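Local coordinates for protein 2-hydroxyhepta-2,4-diene-1,7-dioate isomerase (Corynebacterium glutamicum, PDB 4DBF) that probably acts as a magnesium-dependent lyase or isomerase of the FAH family, with oxaloacetate decarboxylase activity, at residues M78-Y90 / M246-P259. Sequence-based numbering, arbitrary orientation.
Sequences MLPSKVVAIGRNY and MTLLPGDVIATGSP
Val83, Val84 and Ala85 pair in parallel with Val253, Ile254 and Ala255, joining two neighbouring strands in the FAH-family fold; strands 108-112 and 133-143 flank the pair. Four backbone hydrogen bonds zip it, from Val253 N to Lys82 O, Val84 N to Val253 O (2.9 Å), Ala255 N to Val84 O, and Ile86 N to Ala255 O. On one face the small Ala85 and Ala255 bring their CB atoms to 3.7 Å; on the other, Val84 CG2 packs against Leu248 CD2 and Met246 SD.

Polar side chains hold the end where the strands begin. Asp252 OD1 takes Ser81 OG on its syn lone pair at 2.5 Å and Lys82 N from above the carboxylate plane. Its OD2 receives Lys82 NZ in a salt bridge (2.9 Å) and Leu249 N from the opposite face, which fixes the carboxylate's rotation. Long enough to pass Asp252, Lys82 bends at chi4 (-67°), and NZ also reaches Thr247 O.

At the far end, beside the magnesium ligands Glu136 and Glu138, Ser258 CA lies over one face of Tyr90. Asn89 OD1 accepts from Met233 N, while its ND2 gives Thr256 O a nearly straight bond of 3.0 Å (168°).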
ATOM      1  N   MET A  78      -4.433  -4.526  14.065  1.00 22.34           N
ATOM      2  CA  MET A  78      -4.431  -5.241  12.800  1.00 26.13           C
ATOM      3  C   MET A  78      -3.087  -5.099  12.086  1.00 26.39           C
ATOM      4  O   MET A  78      -2.367  -4.180  12.309  1.00 25.83           O
ATOM      5  CB  MET A  78      -5.426  -4.668  11.802  1.00 27.57           C
ATOM      6  CG  MET A  78      -6.864  -5.024  12.006  1.00 31.65           C
ATOM      7  SD  MET A  78      -7.314  -6.740  11.853  1.00 38.57           S
ATOM      8  CE  MET A  78      -8.651  -6.747  13.006  1.00 29.66           C
ATOM      9  N   LEU A  79      -2.864  -5.995  11.163  1.00 26.38           N
ATOM     10  CA  LEU A  79      -1.784  -5.881  10.229  1.00 28.97           C
ATOM     11  C   LEU A  79      -2.423  -5.703   8.871  1.00 26.16           C
ATOM     12  O   LEU A  79      -2.614  -6.608   8.152  1.00 26.18           O
ATOM     13  CB  LEU A  79      -0.927  -7.112  10.271  1.00 29.79           C
ATOM     14  CG  LEU A  79      -0.223  -7.369  11.576  1.00 31.95           C
ATOM     15  CD1 LEU A  79       0.659  -8.585  11.423  1.00 37.28           C
ATOM     16  CD2 LEU A  79       0.572  -6.186  12.038  1.00 30.37           C
ATOM     17  N   PRO A  80      -2.776  -4.486   8.561  1.00 24.18           N
ATOM     18  CA  PRO A  80      -3.557  -4.234   7.364  1.00 22.41           C
ATOM     19  C   PRO A  80      -2.790  -4.435   6.076  1.00 22.20           C
ATOM     20  O   PRO A  80      -1.672  -4.096   6.061  1.00 20.25           O
ATOM     21  CB  PRO A  80      -3.938  -2.787   7.507  1.00 22.09           C
ATOM     22  CG  PRO A  80      -2.889  -2.203   8.345  1.00 23.91           C
ATOM     23  CD  PRO A  80      -2.406  -3.258   9.250  1.00 23.42           C
ATOM     24  N   SER A  81      -3.453  -4.909   5.030  1.00 21.92           N
ATOM     25  CA  SER A  81      -2.871  -5.020   3.697  1.00 23.42           C
ATOM     26  C   SER A  81      -2.574  -3.650   3.108  1.00 23.95           C
ATOM     27  O   SER A  81      -1.608  -3.471   2.443  1.00 23.86           O
ATOM     28  CB  SER A  81      -3.729  -5.851   2.739  1.00 23.82           C
ATOM     29  OG  SER A  81      -4.672  -5.091   2.101  1.00 25.62           O
ATOM     30  N   LYS A  82      -3.433  -2.709   3.401  1.00 20.71           N
ATOM     31  CA  LYS A  82      -3.194  -1.333   3.089  1.00 20.01           C
ATOM     32  C   LYS A  82      -3.944  -0.399   4.018  1.00 20.11           C
ATOM     33  O   LYS A  82      -4.842  -0.787   4.684  1.00 20.56           O
ATOM     34  CB  LYS A  82      -3.545  -1.036   1.647  1.00 19.98           C
ATOM     35  CG  LYS A  82      -4.942  -1.416   1.244  1.00 21.22           C
ATOM     36  CD  LYS A  82      -5.163  -1.224  -0.232  1.00 19.83           C
ATOM     37  CE  LYS A  82      -6.596  -1.470  -0.617  1.00 21.19           C
ATOM     38  NZ  LYS A  82      -7.019  -2.859  -0.473  1.00 21.53           N
ATOM     39  N   VAL A  83      -3.508   0.842   4.025  1.00 20.46           N
ATOM     40  CA  VAL A  83      -4.103   1.895   4.800  1.00 19.27           C
ATOM     41  C   VAL A  83      -4.507   2.996   3.838  1.00 18.96           C
ATOM     42  O   VAL A  83      -3.689   3.527   3.147  1.00 19.57           O
ATOM     43  CB  VAL A  83      -3.157   2.465   5.840  1.00 19.49           C
ATOM     44  CG1 VAL A  83      -3.843   3.584   6.587  1.00 20.05           C
ATOM     45  CG2 VAL A  83      -2.648   1.375   6.730  1.00 20.37           C
ATOM     46  N   VAL A  84      -5.791   3.263   3.763  1.00 18.26           N
ATOM     47  CA  VAL A  84      -6.289   4.253   2.836  1.00 17.93           C
ATOM     48  C   VAL A  84      -6.741   5.438   3.631  1.00 19.14           C
ATOM     49  O   VAL A  84      -7.448   5.294   4.558  1.00 20.32           O
ATOM     50  CB  VAL A  84      -7.450   3.753   1.990  1.00 18.33           C
ATOM     51  CG1 VAL A  84      -7.853   4.821   0.999  1.00 18.02           C
ATOM     52  CG2 VAL A  84      -7.113   2.461   1.293  1.00 17.19           C
ATOM     53  N   ALA A  85      -6.242   6.599   3.267  1.00 19.76           N
ATOM     54  CA  ALA A  85      -6.469   7.781   4.030  1.00 19.07           C
ATOM     55  C   ALA A  85      -7.057   8.922   3.199  1.00 19.95           C
ATOM     56  O   ALA A  85      -6.832   8.996   2.055  1.00 18.92           O
ATOM     57  CB  ALA A  85      -5.203   8.212   4.699  1.00 19.39           C
ATOM     58  N   ILE A  86      -7.815   9.782   3.842  1.00 20.96           N
ATOM     59  CA  ILE A  86      -8.450  10.913   3.186  1.00 22.01           C
ATOM     60  C   ILE A  86      -7.830  12.232   3.639  1.00 21.77           C
ATOM     61  O   ILE A  86      -7.778  12.525   4.802  1.00 25.41           O
ATOM     62  CB  ILE A  86      -9.974  10.982   3.448  1.00 22.97           C
ATOM     63  CG1 ILE A  86     -10.633   9.627   3.303  1.00 25.12           C
ATOM     64  CG2 ILE A  86     -10.641  11.948   2.508  1.00 19.54           C
ATOM     65  CD1 ILE A  86     -10.421   9.001   1.961  1.00 25.85           C
ATOM     66  N   GLY A  87      -7.381  13.017   2.684  1.00 22.91           N
ATOM     67  CA  GLY A  87      -6.961  14.360   2.949  1.00 22.19           C
ATOM     68  C   GLY A  87      -8.040  15.367   2.596  1.00 21.00           C
ATOM     69  O   GLY A  87      -8.925  15.097   1.853  1.00 20.68           O
ATOM     70  N   ARG A  88      -7.905  16.538   3.165  1.00 21.35           N
ATOM     71  CA  ARG A  88      -8.868  17.607   3.038  1.00 22.91           C
ATOM     72  C   ARG A  88     -10.286  17.229   3.337  1.00 24.10           C
ATOM     73  O   ARG A  88     -11.139  17.649   2.643  1.00 24.43           O
ATOM     74  CB  ARG A  88      -8.823  18.202   1.663  1.00 23.22           C
ATOM     75  CG  ARG A  88      -7.432  18.555   1.243  1.00 26.49           C
ATOM     76  CD  ARG A  88      -7.390  19.353  -0.008  1.00 28.56           C
ATOM     77  NE  ARG A  88      -7.399  18.560  -1.201  1.00 26.06           N
ATOM     78  CZ  ARG A  88      -6.323  18.173  -1.824  1.00 27.34           C
ATOM     79  NH1 ARG A  88      -5.142  18.483  -1.356  1.00 25.60           N
ATOM     80  NH2 ARG A  88      -6.446  17.474  -2.914  1.00 28.30           N
ATOM     81  N   ASN A  89     -10.509  16.462   4.376  1.00 22.90           N
ATOM     82  CA  ASN A  89     -11.840  16.067   4.730  1.00 24.11           C
ATOM     83  C   ASN A  89     -12.461  16.793   5.898  1.00 24.73           C
ATOM     84  O   ASN A  89     -13.536  16.481   6.273  1.00 26.56           O
ATOM     85  CB  ASN A  89     -11.902  14.569   5.005  1.00 24.26           C
ATOM     86  CG  ASN A  89     -13.288  14.009   4.841  1.00 26.70           C
ATOM     87  OD1 ASN A  89     -14.028  14.441   4.001  1.00 26.12           O
ATOM     88  ND2 ASN A  89     -13.637  13.062   5.667  1.00 22.53           N
ATOM     89  N   TYR A  90     -11.765  17.756   6.461  1.00 26.51           N
ATOM     90  CA  TYR A  90     -12.270  18.498   7.594  1.00 28.36           C
ATOM     91  C   TYR A  90     -12.513  19.955   7.263  1.00 31.99           C
ATOM     92  O   TYR A  90     -11.663  20.640   6.817  1.00 31.81           O
ATOM     93  CB  TYR A  90     -11.369  18.363   8.798  1.00 27.99           C
ATOM     94  CG  TYR A  90     -11.704  17.204   9.668  1.00 25.64           C
ATOM     95  CD1 TYR A  90     -11.625  15.932   9.200  1.00 25.82           C
ATOM     96  CD2 TYR A  90     -12.103  17.384  10.963  1.00 28.97           C
ATOM     97  CE1 TYR A  90     -11.910  14.869   9.996  1.00 29.91           C
ATOM     98  CE2 TYR A  90     -12.389  16.319  11.778  1.00 28.67           C
ATOM     99  CZ  TYR A  90     -12.299  15.053  11.278  1.00 31.20           C
ATOM    100  OH  TYR A  90     -12.564  13.973  12.030  1.00 32.73           O
ATOM    101  N   MET A 246     -11.113   0.836  -5.519  1.00 21.33           N
ATOM    102  CA  MET A 246     -10.256  -0.148  -4.912  1.00 21.36           C
ATOM    103  C   MET A 246     -10.994  -1.209  -4.121  1.00 19.76           C
ATOM    104  O   MET A 246     -11.769  -0.872  -3.311  1.00 20.87           O
ATOM    105  CB  MET A 246      -9.421   0.546  -3.855  1.00 20.02           C
ATOM    106  CG  MET A 246      -8.055   0.973  -4.235  1.00 28.98           C
ATOM    107  SD  MET A 246      -7.351   2.027  -2.966  1.00 26.09           S
ATOM    108  CE  MET A 246      -6.885   3.302  -4.077  1.00 31.96           C
ATOM    109  N   THR A 247     -10.659  -2.474  -4.303  1.00 20.56           N
ATOM    110  CA  THR A 247     -11.136  -3.516  -3.427  1.00 21.01           C
ATOM    111  C   THR A 247     -10.529  -3.330  -2.046  1.00 21.58           C
ATOM    112  O   THR A 247      -9.362  -3.113  -1.930  1.00 21.36           O
ATOM    113  CB  THR A 247     -10.774  -4.937  -3.931  1.00 21.39           C
ATOM    114  OG1 THR A 247     -11.425  -5.208  -5.147  1.00 23.46           O
ATOM    115  CG2 THR A 247     -11.181  -5.979  -2.941  1.00 20.68           C
ATOM    116  N   LEU A 248     -11.343  -3.436  -1.021  1.00 19.53           N
ATOM    117  CA  LEU A 248     -10.872  -3.455   0.337  1.00 20.81           C
ATOM    118  C   LEU A 248     -10.970  -4.858   0.959  1.00 21.98           C
ATOM    119  O   LEU A 248     -11.859  -5.580   0.646  1.00 23.68           O
ATOM    120  CB  LEU A 248     -11.623  -2.428   1.165  1.00 20.33           C
ATOM    121  CG  LEU A 248     -11.532  -0.945   0.789  1.00 21.42           C
ATOM    122  CD1 LEU A 248     -12.356  -0.069   1.694  1.00 18.77           C
ATOM    123  CD2 LEU A 248     -10.096  -0.513   0.757  1.00 22.15           C
ATOM    124  N   LEU A 249     -10.036  -5.196   1.830  1.00 22.02           N
ATOM    125  CA  LEU A 249      -9.930  -6.519   2.416  1.00 22.50           C
ATOM    126  C   LEU A 249     -10.102  -6.449   3.936  1.00 23.08           C
ATOM    127  O   LEU A 249      -9.842  -5.404   4.527  1.00 22.29           O
ATOM    128  CB  LEU A 249      -8.542  -7.047   2.058  1.00 22.25           C
ATOM    129  CG  LEU A 249      -8.304  -7.198   0.554  1.00 25.48           C
ATOM    130  CD1 LEU A 249      -6.903  -7.654   0.242  1.00 25.12           C
ATOM    131  CD2 LEU A 249      -9.323  -8.208   0.008  1.00 31.43           C
ATOM    132  N   PRO A 250     -10.517  -7.573   4.593  1.00 22.85           N
ATOM    133  CA  PRO A 250     -10.523  -7.578   6.067  1.00 22.59           C
ATOM    134  C   PRO A 250      -9.192  -7.165   6.683  1.00 21.67           C
ATOM    135  O   PRO A 250      -8.119  -7.654   6.285  1.00 21.16           O
ATOM    136  CB  PRO A 250     -10.819  -9.053   6.460  1.00 22.99           C
ATOM    137  CG  PRO A 250     -11.474  -9.676   5.182  1.00 24.52           C
ATOM    138  CD  PRO A 250     -10.831  -8.892   3.997  1.00 23.40           C
ATOM    139  N   GLY A 251      -9.266  -6.257   7.648  1.00 19.63           N
ATOM    140  CA  GLY A 251      -8.056  -5.787   8.277  1.00 20.25           C
ATOM    141  C   GLY A 251      -7.580  -4.459   7.683  1.00 19.55           C
ATOM    142  O   GLY A 251      -6.849  -3.742   8.368  1.00 21.08           O
ATOM    143  N   ASP A 252      -7.975  -4.160   6.464  1.00 19.34           N
ATOM    144  CA  ASP A 252      -7.592  -2.864   5.821  1.00 18.76           C
ATOM    145  C   ASP A 252      -8.120  -1.680   6.689  1.00 19.43           C
ATOM    146  O   ASP A 252      -9.190  -1.764   7.312  1.00 18.31           O
ATOM    147  CB  ASP A 252      -8.183  -2.715   4.427  1.00 17.24           C
ATOM    148  CG  ASP A 252      -7.356  -3.402   3.348  1.00 20.83           C
ATOM    149  OD1 ASP A 252      -6.266  -3.924   3.660  1.00 21.91           O
ATOM    150  OD2 ASP A 252      -7.807  -3.397   2.214  1.00 19.03           O
ATOM    151  N   VAL A 253      -7.397  -0.560   6.698  1.00 17.27           N
ATOM    152  CA  VAL A 253      -7.747   0.486   7.631  1.00 18.11           C
ATOM    153  C   VAL A 253      -8.049   1.768   6.839  1.00 18.17           C
ATOM    154  O   VAL A 253      -7.320   2.066   5.862  1.00 17.26           O
ATOM    155  CB  VAL A 253      -6.576   0.723   8.628  1.00 18.02           C
ATOM    156  CG1 VAL A 253      -6.813   2.076   9.358  1.00 21.68           C
ATOM    157  CG2 VAL A 253      -6.344  -0.515   9.634  1.00 19.03           C
ATOM    158  N   ILE A 254      -9.109   2.506   7.224  1.00 17.55           N
ATOM    159  CA  ILE A 254      -9.365   3.809   6.550  1.00 18.69           C
ATOM    160  C   ILE A 254      -9.154   4.897   7.580  1.00 19.99           C
ATOM    161  O   ILE A 254      -9.768   4.873   8.637  1.00 21.88           O
ATOM    162  CB  ILE A 254     -10.809   3.878   5.950  1.00 20.44           C
ATOM    163  CG1 ILE A 254     -10.995   2.788   4.899  1.00 19.85           C
ATOM    164  CG2 ILE A 254     -11.122   5.326   5.347  1.00 18.43           C
ATOM    165  CD1 ILE A 254     -12.521   2.660   4.506  1.00 26.83           C
ATOM    166  N   ALA A 255      -8.318   5.888   7.237  1.00 19.95           N
ATOM    167  CA  ALA A 255      -8.104   6.992   8.142  1.00 20.52           C
ATOM    168  C   ALA A 255      -9.018   8.124   7.617  1.00 21.04           C
ATOM    169  O   ALA A 255      -8.828   8.561   6.476  1.00 18.92           O
ATOM    170  CB  ALA A 255      -6.643   7.440   8.041  1.00 19.90           C
ATOM    171  N   THR A 256     -10.022   8.501   8.395  1.00 20.15           N
ATOM    172  CA  THR A 256     -11.158   9.340   7.880  1.00 21.25           C
ATOM    173  C   THR A 256     -10.909  10.871   7.941  1.00 22.83           C
ATOM    174  O   THR A 256     -11.789  11.691   7.562  1.00 24.57           O
ATOM    175  CB  THR A 256     -12.498   8.970   8.596  1.00 21.84           C
ATOM    176  OG1 THR A 256     -12.366   9.202  10.006  1.00 21.51           O
ATOM    177  CG2 THR A 256     -12.803   7.474   8.352  1.00 21.03           C
ATOM    178  N   GLY A 257      -9.767  11.288   8.467  1.00 21.94           N
ATOM    179  CA  GLY A 257      -9.331  12.669   8.281  1.00 22.67           C
ATOM    180  C   GLY A 257      -9.139  13.442   9.569  1.00 23.03           C
ATOM    181  O   GLY A 257      -9.355  12.911  10.679  1.00 23.73           O
ATOM    182  N   SER A 258      -8.685  14.696   9.411  1.00 22.92           N
ATOM    183  CA  SER A 258      -8.370  15.583  10.538  1.00 23.61           C
ATOM    184  C   SER A 258      -8.161  16.995   9.992  1.00 24.17           C
ATOM    185  O   SER A 258      -7.963  17.166   8.787  1.00 23.93           O
ATOM    186  CB  SER A 258      -7.098  15.149  11.259  1.00 21.94           C
ATOM    187  OG  SER A 258      -5.958  15.349  10.488  1.00 24.37           O
ATOM    188  N   PRO A 259      -8.103  17.995  10.889  1.00 27.19           N
ATOM    189  CA  PRO A 259      -7.628  19.329  10.443  1.00 29.16           C
ATOM    190  C   PRO A 259      -6.256  19.108   9.881  1.00 30.53           C
ATOM    191  O   PRO A 259      -5.527  18.253  10.395  1.00 31.57           O
ATOM    192  CB  PRO A 259      -7.478  20.134  11.765  1.00 30.44           C
ATOM    193  CG  PRO A 259      -8.374  19.509  12.692  1.00 30.99           C
ATOM    194  CD  PRO A 259      -8.507  17.998  12.304  1.00 27.50           C
TER
HETATM  195  O   HOH W   1      -6.035  -6.417   5.257  1.00 30.35           O
HETATM  196  O   HOH W   2      -8.509  15.033   6.050  1.00 18.08           O
HETATM  197  O   HOH W   3     -11.390  11.489  11.525  1.00 22.17           O
HETATM  198  O   HOH W   4      -8.721  18.378   6.482  1.00 24.53           O